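Local structure of salivary nitrophorin (Cimex lectularius, 2IMQ) at residues T81-L86 / K114-T120; T133-S137 / K147-D151. The protein delivers nitric oxide to the victim from its heme b while feeding, causing vasodilation. All blocks are in the same frame, centred on the assembly; numbering follows the deposited sequence.

Contact 1. Residues T81-L86 / K114-T120; sequences TETMGL and KSGGIVT
T83 hands its hydroxyl to the loop at K114: OG1 donates to K114 O at 2.6 Å, approaching from above the carbonyl plane, 37° out of it. With chi1 at 63°, OG1 sits between the backbone N and carbonyl carbon, and CG2 is left to lie against CD of K114, the two side chains crossing at about a right angle. Next along, M84 projects onto the two glycines that open strand 116-120. Its SD comes 3.6 Å from G117 CA and its CE 3.8 Å from G116 C; the bend at chi3 lays the methyl along the glycine backbone. The CB of M84 meets I118 CD1 at 4.0 Å, and L86 and I118 lie alongside one another, pointing opposite ways, with L86 CD2 3.8 Å from I118 CG2. At the far end a water bridges the strands, donating to L86 O and lying 2.8 Å from T120 OG1, whose hydroxyl also bonds to T104. Behind these contacts, the T81-M84 turn, linking strands 73-80 and 84-91, is closed by T81 N to M84 O, and T81 OG1 takes weak bonds from T83 N and M84 N. The axes of the short strands 84-86 and 116-120 approach to 7.7 Å, running nearly parallel (9°), too distant for backbone pairing; this is face-to-face packing of the two sheets in the beta-sandwich of the DNase I-like fold.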
loop_
_atom_site.group_PDB
_atom_site.type_symbol
_atom_site.label_atom_id
_atom_site.label_comp_id
_atom_site.label_asym_id
_atom_site.label_seq_id
_atom_site.Cartn_x
_atom_site.Cartn_y
_atom_site.Cartn_z
ATOM N N THR A 81 -6.983 -12.599 -1.440
ATOM C CA THR A 81 -6.926 -13.458 -2.622
ATOM C C THR A 81 -5.723 -14.371 -2.469
ATOM O O THR A 81 -5.101 -14.427 -1.402
ATOM C CB THR A 81 -6.858 -12.653 -3.922
ATOM O OG1 THR A 81 -5.600 -11.969 -3.994
ATOM C CG2 THR A 81 -7.909 -11.580 -3.985
ATOM N N GLU A 82 -5.354 -15.099 -3.499
ATOM C CA GLU A 82 -4.164 -15.895 -3.352
ATOM C C GLU A 82 -2.880 -15.059 -3.166
ATOM O O GLU A 82 -1.969 -15.528 -2.492
ATOM C CB GLU A 82 -4.016 -16.876 -4.512
ATOM C CG GLU A 82 -4.630 -18.237 -4.210
ATOM C CD GLU A 82 -3.840 -18.966 -3.147
ATOM O OE1 GLU A 82 -2.696 -19.394 -3.436
ATOM O OE2 GLU A 82 -4.337 -19.081 -2.016
ATOM N N THR A 83 -2.847 -13.848 -3.735
ATOM C CA THR A 83 -1.629 -13.070 -3.769
ATOM C C THR A 83 -1.730 -11.733 -3.103
ATOM O O THR A 83 -0.712 -11.052 -3.003
ATOM C CB THR A 83 -1.152 -12.829 -5.207
ATOM O OG1 THR A 83 -2.141 -12.055 -5.901
ATOM C CG2 THR A 83 -0.954 -14.151 -5.941
ATOM N N MET A 84 -2.916 -11.323 -2.681
ATOM C CA MET A 84 -3.112 -9.979 -2.105
ATOM C C MET A 84 -3.953 -10.054 -0.823
ATOM O O MET A 84 -4.819 -10.894 -0.682
ATOM C CB MET A 84 -3.832 -9.027 -3.035
ATOM C CG MET A 84 -3.104 -8.678 -4.346
ATOM S SD MET A 84 -4.070 -7.688 -5.398
ATOM C CE MET A 84 -5.041 -8.975 -6.102
ATOM N N GLY A 85 -3.728 -9.110 0.068
ATOM C CA GLY A 85 -4.548 -8.924 1.250
ATOM C C GLY A 85 -4.707 -7.416 1.473
ATOM O O GLY A 85 -3.734 -6.647 1.363
ATOM N N LEU A 86 -5.928 -6.974 1.790
ATOM C CA LEU A 86 -6.164 -5.589 2.134
ATOM C C LEU A 86 -7.118 -5.552 3.317
ATOM O O LEU A 86 -8.196 -6.145 3.269
ATOM C CB LEU A 86 -6.828 -4.819 0.992
ATOM C CG LEU A 86 -7.158 -3.338 1.193
ATOM C CD1 LEU A 86 -5.902 -2.486 1.468
ATOM C CD2 LEU A 86 -7.944 -2.830 0.008
ATOM N N LYS A 114 -4.354 -14.449 -10.019
ATOM C CA LYS A 114 -3.141 -14.039 -9.275
ATOM C C LYS A 114 -2.828 -12.566 -9.369
ATOM O O LYS A 114 -2.085 -12.059 -8.537
ATOM C CB LYS A 114 -1.929 -14.809 -9.741
ATOM C CG LYS A 114 -1.987 -16.299 -9.382
ATOM C CD LYS A 114 -0.674 -16.726 -8.746
ATOM C CE LYS A 114 0.459 -16.862 -9.737
ATOM N NZ LYS A 114 1.736 -17.257 -9.070
ATOM N N SER A 115 -3.345 -11.883 -10.365
ATOM C CA SER A 115 -3.100 -10.454 -10.577
ATOM C C SER A 115 -4.413 -9.676 -10.645
ATOM O O SER A 115 -5.472 -10.238 -10.997
ATOM C CB SER A 115 -2.305 -10.250 -11.862
ATOM O OG SER A 115 -1.003 -10.814 -11.746
ATOM N N GLY A 116 -4.368 -8.417 -10.260
ATOM C CA GLY A 116 -5.512 -7.545 -10.269
ATOM C C GLY A 116 -5.409 -6.624 -9.085
ATOM O O GLY A 116 -4.345 -6.063 -8.858
ATOM N N GLY A 117 -6.501 -6.475 -8.354
ATOM C CA GLY A 117 -6.484 -5.674 -7.203
ATOM C C GLY A 117 -7.765 -5.745 -6.420
ATOM O O GLY A 117 -8.716 -6.492 -6.760
ATOM N N ILE A 118 -7.780 -4.965 -5.359
ATOM C CA ILE A 118 -8.901 -4.865 -4.370
ATOM C C ILE A 118 -9.140 -3.417 -4.112
ATOM O O ILE A 118 -8.179 -2.649 -3.913
ATOM C CB ILE A 118 -8.526 -5.542 -3.071
ATOM C CG1 ILE A 118 -8.085 -7.008 -3.279
ATOM C CG2 ILE A 118 -9.722 -5.508 -2.036
ATOM C CD1 ILE A 118 -7.431 -7.617 -2.118
ATOM N N VAL A 119 -10.419 -3.012 -4.057
ATOM C CA VAL A 119 -10.734 -1.682 -3.610
ATOM C C VAL A 119 -11.768 -1.762 -2.487
ATOM O O VAL A 119 -12.808 -2.339 -2.690
ATOM C CB VAL A 119 -11.348 -0.785 -4.713
ATOM C CG1 VAL A 119 -11.409 0.609 -4.249
ATOM C CG2 VAL A 119 -10.598 -0.862 -5.964
ATOM N N THR A 120 -11.473 -1.156 -1.365
ATOM C CA THR A 120 -12.428 -1.046 -0.239
ATOM C C THR A 120 -12.714 0.403 -0.033
ATOM O O THR A 120 -11.813 1.231 0.105
ATOM C CB THR A 120 -11.799 -1.691 1.012
ATOM O OG1 THR A 120 -11.703 -3.098 0.823
ATOM C CG2 THR A 120 -12.637 -1.460 2.269
HETATM O O HOH W 1 -10.643 -5.272 2.228
#

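Contact 2. Residues T133-S137 / K147-D151; sequences TSRMS and KYAYD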
loop_
_atom_site.group_PDB
_atom_site.type_symbol
_atom_site.label_atom_id
_atom_site.label_comp_id
_atom_site.label_asym_id
_atom_site.label_seq_id
_atom_site.Cartn_x
_atom_site.Cartn_y
_atom_site.Cartn_z
ATOM N N THR A 133 -5.392 -1.789 -3.328
ATOM C CA THR A 133 -4.099 -2.468 -3.557
ATOM C C THR A 133 -4.142 -3.249 -4.878
ATOM O O THR A 133 -5.226 -3.568 -5.382
ATOM C CB THR A 133 -3.697 -3.359 -2.356
ATOM O OG1 THR A 133 -2.297 -3.706 -2.445
ATOM C CG2 THR A 133 -4.452 -4.620 -2.272
ATOM N N SER A 134 -2.982 -3.561 -5.442
ATOM C CA SER A 134 -2.930 -4.234 -6.709
ATOM C C SER A 134 -1.666 -5.042 -6.807
ATOM O O SER A 134 -0.700 -4.837 -6.057
ATOM C CB SER A 134 -3.043 -3.230 -7.826
ATOM O OG SER A 134 -1.951 -2.298 -7.774
ATOM N N ARG A 135 -1.665 -5.934 -7.776
ATOM C CA ARG A 135 -0.549 -6.885 -7.944
ATOM C C ARG A 135 -0.506 -7.292 -9.399
ATOM O O ARG A 135 -1.533 -7.679 -9.973
ATOM C CB ARG A 135 -0.774 -8.124 -7.071
ATOM C CG ARG A 135 0.274 -9.179 -7.076
ATOM C CD ARG A 135 0.338 -10.050 -8.265
ATOM N NE ARG A 135 1.060 -11.257 -7.910
ATOM C CZ ARG A 135 1.357 -12.200 -8.770
ATOM N NH1 ARG A 135 0.922 -12.088 -10.004
ATOM N NH2 ARG A 135 2.049 -13.266 -8.384
ATOM N N MET A 136 0.647 -7.163 -10.016
ATOM C CA MET A 136 0.828 -7.579 -11.406
ATOM C C MET A 136 2.167 -8.300 -11.507
ATOM O O MET A 136 3.136 -7.960 -10.819
ATOM C CB MET A 136 0.834 -6.396 -12.320
ATOM C CG MET A 136 0.757 -6.714 -13.783
ATOM S SD MET A 136 -0.735 -7.574 -14.208
ATOM C CE MET A 136 -1.965 -6.291 -13.951
ATOM N N SER A 137 2.232 -9.265 -12.430
ATOM C CA SER A 137 3.470 -9.994 -12.755
ATOM C C SER A 137 4.196 -9.337 -13.916
ATOM O O SER A 137 3.552 -8.749 -14.761
ATOM C CB SER A 137 3.125 -11.460 -13.131
ATOM O OG SER A 137 2.414 -11.544 -14.327
ATOM N N LYS A 147 3.590 -3.825 -17.570
ATOM C CA LYS A 147 3.758 -4.684 -16.438
ATOM C C LYS A 147 3.259 -4.046 -15.152
ATOM O O LYS A 147 3.345 -4.655 -14.102
ATOM C CB LYS A 147 5.213 -5.049 -16.251
ATOM C CG LYS A 147 6.083 -3.906 -15.732
ATOM C CD LYS A 147 7.559 -4.229 -15.626
ATOM C CE LYS A 147 8.319 -2.986 -15.233
ATOM N NZ LYS A 147 8.625 -3.020 -13.839
ATOM N N TYR A 148 2.788 -2.806 -15.231
ATOM C CA TYR A 148 2.484 -2.061 -14.002
ATOM C C TYR A 148 1.112 -2.510 -13.452
ATOM O O TYR A 148 0.188 -2.820 -14.174
ATOM C CB TYR A 148 2.521 -0.572 -14.267
ATOM C CG TYR A 148 3.836 -0.105 -14.875
ATOM C CD1 TYR A 148 3.890 0.482 -16.134
ATOM C CD2 TYR A 148 5.028 -0.334 -14.242
ATOM C CE1 TYR A 148 5.088 0.859 -16.711
ATOM C CE2 TYR A 148 6.239 0.022 -14.829
ATOM C CZ TYR A 148 6.268 0.631 -16.033
ATOM O OH TYR A 148 7.467 0.939 -16.591
ATOM N N ALA A 149 0.996 -2.467 -12.118
ATOM C CA ALA A 149 -0.180 -2.938 -11.417
ATOM C C ALA A 149 -1.257 -1.852 -11.357
ATOM O O ALA A 149 -1.681 -1.396 -10.302
ATOM C CB ALA A 149 0.188 -3.458 -10.051
ATOM N N TYR A 150 -1.703 -1.454 -12.529
ATOM C CA TYR A 150 -2.779 -0.512 -12.707
ATOM C C TYR A 150 -3.899 -1.166 -13.537
ATOM O O TYR A 150 -3.625 -1.898 -14.496
ATOM C CB TYR A 150 -2.335 0.742 -13.450
ATOM C CG TYR A 150 -3.414 1.792 -13.578
ATOM C CD1 TYR A 150 -3.652 2.644 -12.553
ATOM C CD2 TYR A 150 -4.179 1.910 -14.730
ATOM C CE1 TYR A 150 -4.646 3.586 -12.635
ATOM C CE2 TYR A 150 -5.157 2.846 -14.834
ATOM C CZ TYR A 150 -5.385 3.719 -13.800
ATOM O OH TYR A 150 -6.399 4.662 -13.865
ATOM N N ASP A 151 -5.143 -0.905 -13.163
ATOM C CA ASP A 151 -6.274 -1.174 -14.007
ATOM C C ASP A 151 -7.272 -0.070 -13.699
ATOM O O ASP A 151 -7.458 0.345 -12.546
ATOM C CB ASP A 151 -6.834 -2.543 -13.626
ATOM C CG ASP A 151 -7.910 -3.055 -14.577
ATOM O OD1 ASP A 151 -9.018 -2.510 -14.547
ATOM O OD2 ASP A 151 -7.691 -4.004 -15.350
#
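Where the chain leaves strand 133-135, its backbone meets the irregular segment 147-151, closest at M136 and A149, whose CA atoms are 4.7 Å apart, A149 being the centre of an inverse gamma turn. S134 OG donates to A149 O at 2.7 Å, with the donor tilted 19° from the carbonyl plane. A chi1 of 61° brings OG over the loop and also within 3.3 Å of A149 CB; the same hydroxyl is hydrogen-bonded to W168 on the neighbouring strand 165-169. The methyl of A149 thus fits between S134 and M136, lying 3.8 Å from R135 N and 3.8 Å from M136 CB. This places the loop against the end of a central strand in the five-stranded sheet, one half of the DNase I-like beta-sandwich. M136 extends its CG away from its own N (chi1 -169°), setting CG 3.3 Å from K147 O, while bends at chi2 and chi3 fold CE back to 4.1 Å from Y148 O. The thioether chain therefore packs along loop carbonyls. K147 directs its amine out of the contact, where NZ bonds to N173 O and Q200 OE1.

From the N terminus, strand 84-91 follows strand 73-80 in the six-stranded sheet, and contact 1 closes when the chain, having formed strand 103-108 of the other sheet, returns as 114-120. Strand 127-135 then runs antiparallel beside 116-124, and its end enters contact 2, which closes a short loop of nine intervening residues without helix or strand. The contacts are in series, neither nested nor crossed, with centres 10 Å apart. R135 joins them directly: its N is 2.9 Å from G116 O and its NH1 2.9 Å from S115 OG, both probable hydrogen bonds. Contact 1 ties the two sheets together; contact 2 ties a loop to the five-stranded one.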